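Local coordinates for RagB/SusD domain protein (Flavobacterium johnsoniae, PDB 5J90) that binds chitin as a SusD homolog and probably works as an outer-membrane lipoprotein that captures chitin chains for uptake, at residues 205-209 and 329-335; 211-215 and 341-347; 440-444 and 501-507. All coordinates share one frame; numbering follows the deposited sequence.

In the fold
From the N terminus, the chain reaches helix 196-213 after several earlier helices. This helix carries 205-209, and its last turn and exit hold 211-215. Some 120 residues later, contact 1 closes a loop when 329-335 arrives at the start of helix 332-344. The far end of that helix and its exit, 341-347, then close contact 2 on 211-215. The segments of these two contacts alternate along the chain, so the loops cross, and the same two helices are joined twice. Contact 3 follows in series. It ties the end of helix 432-442 to the C-terminal tail at 501-507. Contacts 2 and 3 touch, through a salt bridge from R441 to E341 and a probable hydrogen bond from R345 to the O of N507.

Contact 1. Residues 205-209 and 329-335; sequences TLRLR and LMNAAEA
R209 leaves its helix with CG anti to the backbone N (chi1 171°), and a bend at chi3 turns its guanidinium toward E334. E334 reaches out with an extended chain. The side chains cross at about a right angle, but their flat ends lie nearly coplanar, 9° apart. The grip is side-on and bidentate. NE of R209 donates to OE2 of E334 at 2.8 Å. NH2 of R209 donates to OE1 of E334 at 2.8 Å. Both bonds are nearly straight (169°), and each oxygen uses its syn lone pair.

The O of L329 also sits at the guanidinium edge. It takes a weak bond from NH2 of R209 at 3.4 Å, and two waters bridge it to NH1 and, weakly, NH2. H128 is a further partner of NH1.

M330 covers one face of the same group. Its CE lies over the centre, 3.3 Å from CZ of R209. Its SD rests 3.5 Å from CG2 of T205, and that methyl also meets CB of A335 at 3.8 Å. The hydroxyl of T205 bonds instead to the O of R201 and the N of M237. CD1 of L206 adds a contact to CE of M330 at 4.0 Å.

L329 and M330 form a classic beta bulge opposite F244, just after strand 326-328. The contact thus packs helix 196-213 on the bulge and on the first turn of helix 332-344.

The arginine charge is buried here. The carboxylate probably offsets it, while the paired bonds fix the guanidinium's rotation and the methionine methyl packs over its face.

Contact 2. Residues 211-215 and 341-347; sequences AMRIV and EGALRGW
M212 lays its thioether against the six-membered ring of W347. The approach is oblique: SD of M212 is 4.6 Å from the ring centroid, 55° off the normal, a Met-aromatic contact. CE of M212 comes to 3.6 Å from CZ3 of W347. Bends at chi2 and chi3 bring the end of M212 to this position. Its CE also reaches the backbone of G342, 3.7 Å from the N of that residue. Further back, CG of M212 lies 3.5 Å from OE1 of E341.

V215 packs beside M212 against the same tryptophan, its two methyls on different partners. CG2 of V215 meets CH2 of W347 at 3.6 Å. CG1 sits over one face of the R345 guanidinium, toward its rim, 3.8 Å from NH2 of R345. The chi1 of 73° puts this methyl between the backbone N and the carbonyl carbon.

The contact joins the C-terminal ends of two helices, 196-213 and 332-344, in the helix-rich SusD-like fold. Helix 332-344 ends in a Schellman motif. G346 takes a positive phi of 85°, and two bonds run back into the last turn. The chain then turns so that W347 packs back beside its own helix, with CB of R345 over one face of the indole. K223, A226 and E227 of helix 219-231 also touch this tryptophan.

R345 grips E341 side-on, with NE and NH2 both on OE2. NE of R345 is 3.1 Å from OE2 of E341, the more bent bond of the two. NH2 of R345 donates to the anti lone pair of the same OE2 at 2.9 Å. R441 of helix 432-442 forms a salt bridge to this oxygen too, so two arginines share it. NH1 of R345 turns to the backbone O of N507 in the C-terminal tail.

Contact 3. Residues 440-444 and 501-507; sequences RRTGY and WDVNAPN
N507 makes the one hydrogen bond across this contact. Its ND2 donates to the O of T442 at 3.0 Å, nearly straight (170°), in the carbonyl plane and on a lone pair. The same ND2 lies 3.7 Å from CE2 of Y444. OG1 of T442 accepts from the N of Y444 at 3.0 Å, an ST turn where the chain leaves the helix at G443, and also bonds to the O of D438.

Flat-group packing joins R440 and W501. W501 has CG between its backbone N and carbonyl carbon (chi1 56°), and its ring reaches R440. CH2 of W501 stands over the centre of the guanidinium, 3.7 Å from CZ of R440. The two planes are 68° apart, so this is no parallel stack. R440 gives its NH1 to the O atoms of R466 and D132, and W501 gives its NE1 to OD1 of D132.

Two close pairs are acceptor against acceptor. OD1 of D502 is 3.2 Å from the O of R440, and OD1 of N507 is 3.3 Å from the O of R441.

The tail that follows helix 479-489 is thereby laid along the end of helix 432-442. V503 to P506 meet the second subunit, another copy of this protein.

The acceptor pairs have outside donors. R466 forms a salt bridge to OD1 of D502, and K216 bonds to the O of R441. Each pair thus has a positive donor on one of its oxygens, which probably eases the repulsion between them.

Contact 1. Residues 205-209 and 329-335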
# COMPACT_ATOMS: atom_id res chain seq x y z
N THR A 205 -7.94 25.03 -4.88
CA THR A 205 -7.76 24.58 -3.51
C THR A 205 -8.11 23.09 -3.38
O THR A 205 -7.44 22.35 -2.66
CB THR A 205 -8.61 25.42 -2.54
OG1 THR A 205 -8.39 26.81 -2.81
CG2 THR A 205 -8.20 25.14 -1.09
N LEU A 206 -9.14 22.67 -4.11
CA LEU A 206 -9.50 21.25 -4.17
C LEU A 206 -8.36 20.45 -4.80
O LEU A 206 -8.03 19.36 -4.31
CB LEU A 206 -10.80 21.10 -4.97
CG LEU A 206 -11.40 19.71 -5.16
CD1 LEU A 206 -11.53 18.97 -3.85
CD2 LEU A 206 -12.76 19.84 -5.86
N ARG A 207 -7.74 20.97 -5.86
CA ARG A 207 -6.56 20.32 -6.42
C ARG A 207 -5.46 20.15 -5.36
O ARG A 207 -4.84 19.11 -5.27
CB ARG A 207 -5.98 21.11 -7.61
CG ARG A 207 -4.78 20.40 -8.23
CD ARG A 207 -4.01 21.26 -9.26
NE ARG A 207 -4.90 21.85 -10.26
CZ ARG A 207 -5.47 21.20 -11.26
NH1 ARG A 207 -5.27 19.90 -11.44
NH2 ARG A 207 -6.29 21.86 -12.09
N LEU A 208 -5.23 21.20 -4.56
CA LEU A 208 -4.22 21.13 -3.52
C LEU A 208 -4.54 20.05 -2.48
O LEU A 208 -3.65 19.30 -2.05
CB LEU A 208 -4.03 22.51 -2.86
CG LEU A 208 -2.98 22.62 -1.75
CD1 LEU A 208 -1.58 22.24 -2.26
CD2 LEU A 208 -2.98 24.04 -1.18
N ARG A 209 -5.81 19.95 -2.08
CA ARG A 209 -6.24 18.88 -1.19
C ARG A 209 -5.94 17.51 -1.78
O ARG A 209 -5.38 16.64 -1.10
CB ARG A 209 -7.75 19.01 -0.89
CG ARG A 209 -8.30 17.80 -0.13
CD ARG A 209 -9.82 17.80 -0.06
NE ARG A 209 -10.32 18.75 0.93
CZ ARG A 209 -11.61 18.92 1.20
NH1 ARG A 209 -12.52 18.21 0.53
NH2 ARG A 209 -12.00 19.80 2.12
N LEU A 329 -18.00 23.06 3.43
CA LEU A 329 -17.38 21.85 2.91
C LEU A 329 -15.86 22.00 2.72
O LEU A 329 -15.15 21.01 2.66
CB LEU A 329 -18.05 21.41 1.61
CG LEU A 329 -19.50 20.98 1.77
CD1 LEU A 329 -20.12 20.76 0.39
CD2 LEU A 329 -19.60 19.73 2.63
N MET A 330 -15.38 23.24 2.63
CA MET A 330 -13.93 23.49 2.60
C MET A 330 -13.67 24.93 3.05
O MET A 330 -14.01 25.88 2.33
CB MET A 330 -13.35 23.24 1.21
CG MET A 330 -11.83 23.44 1.14
SD MET A 330 -11.16 23.28 -0.53
CE MET A 330 -11.23 21.51 -0.75
N ASN A 331 -13.07 25.08 4.22
CA ASN A 331 -12.77 26.40 4.77
C ASN A 331 -11.45 26.96 4.28
O ASN A 331 -10.52 26.20 3.99
CB ASN A 331 -12.69 26.35 6.29
CG ASN A 331 -13.96 25.87 6.95
OD1 ASN A 331 -15.06 26.27 6.56
ND2 ASN A 331 -13.81 25.04 7.96
N ALA A 332 -11.34 28.28 4.22
CA ALA A 332 -10.07 28.90 3.89
C ALA A 332 -8.93 28.42 4.80
O ALA A 332 -7.79 28.30 4.34
CB ALA A 332 -10.21 30.43 3.94
N ALA A 333 -9.22 28.14 6.06
CA ALA A 333 -8.17 27.67 6.98
C ALA A 333 -7.45 26.44 6.43
O ALA A 333 -6.23 26.34 6.53
CB ALA A 333 -8.74 27.38 8.36
N GLU A 334 -8.20 25.53 5.82
CA GLU A 334 -7.61 24.32 5.26
C GLU A 334 -6.57 24.65 4.20
O GLU A 334 -5.55 23.97 4.11
CB GLU A 334 -8.69 23.42 4.64
CG GLU A 334 -8.09 22.17 4.00
CD GLU A 334 -9.10 21.20 3.43
OE1 GLU A 334 -10.31 21.29 3.76
OE2 GLU A 334 -8.68 20.33 2.64
N ALA A 335 -6.81 25.68 3.39
CA ALA A 335 -5.84 26.06 2.38
C ALA A 335 -4.50 26.47 3.01
O ALA A 335 -3.43 26.13 2.49
CB ALA A 335 -6.39 27.18 1.50
O HOH W 1 -15.40 18.62 1.09
O HOH W 2 -13.99 19.19 4.36

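Contact 2. Residues 211-215 and 341-347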
# COMPACT_ATOMS: atom_id res chain seq x y z
N ALA A 211 -3.85 16.72 -4.14
CA ALA A 211 -2.41 16.56 -4.28
C ALA A 211 -1.77 16.09 -2.96
O ALA A 211 -0.99 15.14 -2.95
CB ALA A 211 -1.79 17.86 -4.76
N MET A 212 -2.12 16.72 -1.85
CA MET A 212 -1.53 16.32 -0.58
C MET A 212 -1.98 14.92 -0.20
O MET A 212 -1.21 14.16 0.40
CB MET A 212 -1.84 17.33 0.53
CG MET A 212 -0.82 17.32 1.66
SD MET A 212 0.84 17.86 1.13
CE MET A 212 0.50 19.58 0.76
N ARG A 213 -3.21 14.56 -0.55
CA ARG A 213 -3.70 13.21 -0.27
C ARG A 213 -2.77 12.13 -0.78
O ARG A 213 -2.62 11.09 -0.13
CB ARG A 213 -5.09 12.99 -0.88
CG ARG A 213 -5.73 11.67 -0.47
CD ARG A 213 -6.54 11.81 0.83
NE ARG A 213 -7.83 12.45 0.54
CZ ARG A 213 -8.28 13.56 1.12
NH1 ARG A 213 -9.46 14.04 0.75
NH2 ARG A 213 -7.59 14.20 2.06
N ILE A 214 -2.17 12.36 -1.94
CA ILE A 214 -1.40 11.31 -2.61
C ILE A 214 0.11 11.42 -2.36
O ILE A 214 0.89 10.74 -3.03
CB ILE A 214 -1.71 11.24 -4.12
CG1 ILE A 214 -1.22 12.49 -4.87
CG2 ILE A 214 -3.22 11.04 -4.33
CD1 ILE A 214 -1.27 12.34 -6.39
N VAL A 215 0.52 12.23 -1.39
CA VAL A 215 1.95 12.46 -1.20
C VAL A 215 2.75 11.21 -0.80
O VAL A 215 3.95 11.13 -1.09
CB VAL A 215 2.21 13.64 -0.23
CG1 VAL A 215 1.90 13.25 1.21
CG2 VAL A 215 3.65 14.13 -0.36
N GLU A 341 1.87 22.39 5.25
CA GLU A 341 2.46 21.08 5.05
C GLU A 341 3.32 21.05 3.78
O GLU A 341 4.41 20.47 3.77
CB GLU A 341 1.38 20.00 4.98
CG GLU A 341 1.99 18.64 4.70
CD GLU A 341 1.02 17.48 4.76
OE1 GLU A 341 -0.17 17.66 5.09
OE2 GLU A 341 1.49 16.35 4.48
N GLY A 342 2.83 21.66 2.70
CA GLY A 342 3.61 21.76 1.48
C GLY A 342 4.95 22.44 1.72
O GLY A 342 5.98 22.03 1.17
N ALA A 343 4.94 23.48 2.56
CA ALA A 343 6.18 24.19 2.87
C ALA A 343 7.13 23.29 3.67
O ALA A 343 8.34 23.29 3.43
CB ALA A 343 5.87 25.46 3.64
N LEU A 344 6.59 22.50 4.59
CA LEU A 344 7.41 21.51 5.30
C LEU A 344 8.13 20.59 4.33
O LEU A 344 9.25 20.14 4.59
CB LEU A 344 6.54 20.64 6.20
CG LEU A 344 6.19 21.04 7.62
CD1 LEU A 344 5.68 19.80 8.35
CD2 LEU A 344 7.39 21.66 8.34
N ARG A 345 7.46 20.28 3.22
CA ARG A 345 7.99 19.38 2.21
C ARG A 345 8.90 20.07 1.20
O ARG A 345 9.45 19.44 0.30
CB ARG A 345 6.84 18.64 1.51
CG ARG A 345 6.02 17.81 2.48
CD ARG A 345 4.90 17.02 1.79
NE ARG A 345 4.11 16.30 2.78
CZ ARG A 345 4.50 15.16 3.35
NH1 ARG A 345 5.64 14.58 3.00
NH2 ARG A 345 3.75 14.59 4.27
N GLY A 346 9.07 21.39 1.35
CA GLY A 346 9.95 22.14 0.47
C GLY A 346 9.31 22.60 -0.83
O GLY A 346 10.00 23.01 -1.77
N TRP A 347 7.98 22.55 -0.90
CA TRP A 347 7.28 22.90 -2.13
C TRP A 347 7.00 24.40 -2.25
O TRP A 347 7.02 25.12 -1.25
CB TRP A 347 5.95 22.14 -2.20
CG TRP A 347 6.08 20.64 -2.21
CD1 TRP A 347 7.23 19.90 -2.33
CD2 TRP A 347 5.01 19.71 -2.07
NE1 TRP A 347 6.92 18.56 -2.30
CE2 TRP A 347 5.57 18.42 -2.13
CE3 TRP A 347 3.62 19.84 -1.91
CZ2 TRP A 347 4.79 17.26 -2.03
CZ3 TRP A 347 2.85 18.69 -1.82
CH2 TRP A 347 3.44 17.42 -1.87

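Contact 3. Residues 440-444 and 501-507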
# COMPACT_ATOMS: atom_id res chain seq x y z
N ARG A 440 -6.25 9.07 8.23
CA ARG A 440 -5.71 7.86 7.61
C ARG A 440 -4.33 8.13 7.01
O ARG A 440 -3.39 7.36 7.22
CB ARG A 440 -6.69 7.30 6.56
CG ARG A 440 -7.90 6.60 7.18
CD ARG A 440 -8.89 6.11 6.11
NE ARG A 440 -9.61 7.22 5.48
CZ ARG A 440 -10.24 7.12 4.32
NH1 ARG A 440 -10.22 5.98 3.64
NH2 ARG A 440 -10.86 8.18 3.81
N ARG A 441 -4.20 9.23 6.28
CA ARG A 441 -2.92 9.53 5.65
C ARG A 441 -1.80 9.83 6.64
O ARG A 441 -0.70 9.30 6.49
CB ARG A 441 -3.05 10.69 4.67
CG ARG A 441 -1.73 11.06 4.00
CD ARG A 441 -1.90 12.15 2.98
NE ARG A 441 -2.33 13.41 3.58
CZ ARG A 441 -1.50 14.36 4.03
NH1 ARG A 441 -0.18 14.19 3.98
NH2 ARG A 441 -2.00 15.47 4.54
N THR A 442 -2.07 10.66 7.65
CA THR A 442 -1.01 11.20 8.49
C THR A 442 -0.90 10.56 9.87
O THR A 442 0.15 10.65 10.50
CB THR A 442 -1.18 12.72 8.73
OG1 THR A 442 -2.35 12.96 9.54
CG2 THR A 442 -1.30 13.48 7.41
N GLY A 443 -1.98 9.95 10.34
CA GLY A 443 -2.06 9.46 11.70
C GLY A 443 -2.33 10.54 12.74
O GLY A 443 -2.23 10.28 13.94
N TYR A 444 -2.67 11.75 12.29
CA TYR A 444 -2.87 12.88 13.19
C TYR A 444 -4.28 13.46 13.03
O TYR A 444 -4.89 13.30 11.98
CB TYR A 444 -1.84 13.98 12.90
CG TYR A 444 -0.40 13.56 13.08
CD1 TYR A 444 0.00 12.88 14.23
CD2 TYR A 444 0.56 13.85 12.12
CE1 TYR A 444 1.34 12.49 14.40
CE2 TYR A 444 1.88 13.46 12.28
CZ TYR A 444 2.26 12.79 13.42
OH TYR A 444 3.59 12.41 13.58
N TRP A 501 -4.04 5.46 -2.06
CA TRP A 501 -3.25 6.56 -1.47
C TRP A 501 -2.86 6.29 -0.01
O TRP A 501 -1.94 6.93 0.50
CB TRP A 501 -3.91 7.95 -1.62
CG TRP A 501 -5.31 8.09 -1.06
CD1 TRP A 501 -6.45 8.22 -1.81
CD2 TRP A 501 -5.72 8.16 0.32
NE1 TRP A 501 -7.55 8.35 -0.98
CE2 TRP A 501 -7.13 8.32 0.33
CE3 TRP A 501 -5.04 8.12 1.54
CZ2 TRP A 501 -7.88 8.41 1.51
CZ3 TRP A 501 -5.79 8.21 2.72
CH2 TRP A 501 -7.19 8.35 2.70
N ASP A 502 -3.54 5.35 0.64
CA ASP A 502 -3.34 5.07 2.06
C ASP A 502 -2.25 4.03 2.27
O ASP A 502 -2.41 3.06 3.01
CB ASP A 502 -4.68 4.60 2.67
CG ASP A 502 -4.67 4.54 4.18
OD1 ASP A 502 -3.83 5.24 4.80
OD2 ASP A 502 -5.53 3.82 4.74
N VAL A 503 -1.12 4.23 1.61
CA VAL A 503 -0.04 3.25 1.64
C VAL A 503 0.59 3.17 3.03
O VAL A 503 0.69 4.17 3.75
CB VAL A 503 1.01 3.58 0.55
CG1 VAL A 503 1.59 4.94 0.77
CG2 VAL A 503 2.11 2.52 0.49
N ASN A 504 0.98 1.96 3.43
CA ASN A 504 1.72 1.81 4.68
C ASN A 504 3.16 2.31 4.52
O ASN A 504 4.07 1.55 4.19
CB ASN A 504 1.72 0.36 5.16
CG ASN A 504 2.38 0.23 6.50
OD1 ASN A 504 2.00 0.92 7.44
ND2 ASN A 504 3.38 -0.63 6.60
N ALA A 505 3.34 3.60 4.77
CA ALA A 505 4.60 4.29 4.53
C ALA A 505 4.65 5.45 5.50
O ALA A 505 3.61 5.89 6.00
CB ALA A 505 4.67 4.81 3.09
N PRO A 506 5.85 5.97 5.79
CA PRO A 506 5.93 7.08 6.74
C PRO A 506 5.49 8.41 6.11
O PRO A 506 5.35 8.52 4.89
CB PRO A 506 7.42 7.11 7.09
CG PRO A 506 8.10 6.61 5.85
CD PRO A 506 7.17 5.53 5.30
N ASN A 507 5.30 9.43 6.95
CA ASN A 507 4.85 10.73 6.46
C ASN A 507 5.91 11.48 5.65
O ASN A 507 5.56 12.32 4.83
CB ASN A 507 4.38 11.62 7.61
CG ASN A 507 3.04 11.19 8.17
OD1 ASN A 507 2.16 10.75 7.42
ND2 ASN A 507 2.88 11.29 9.48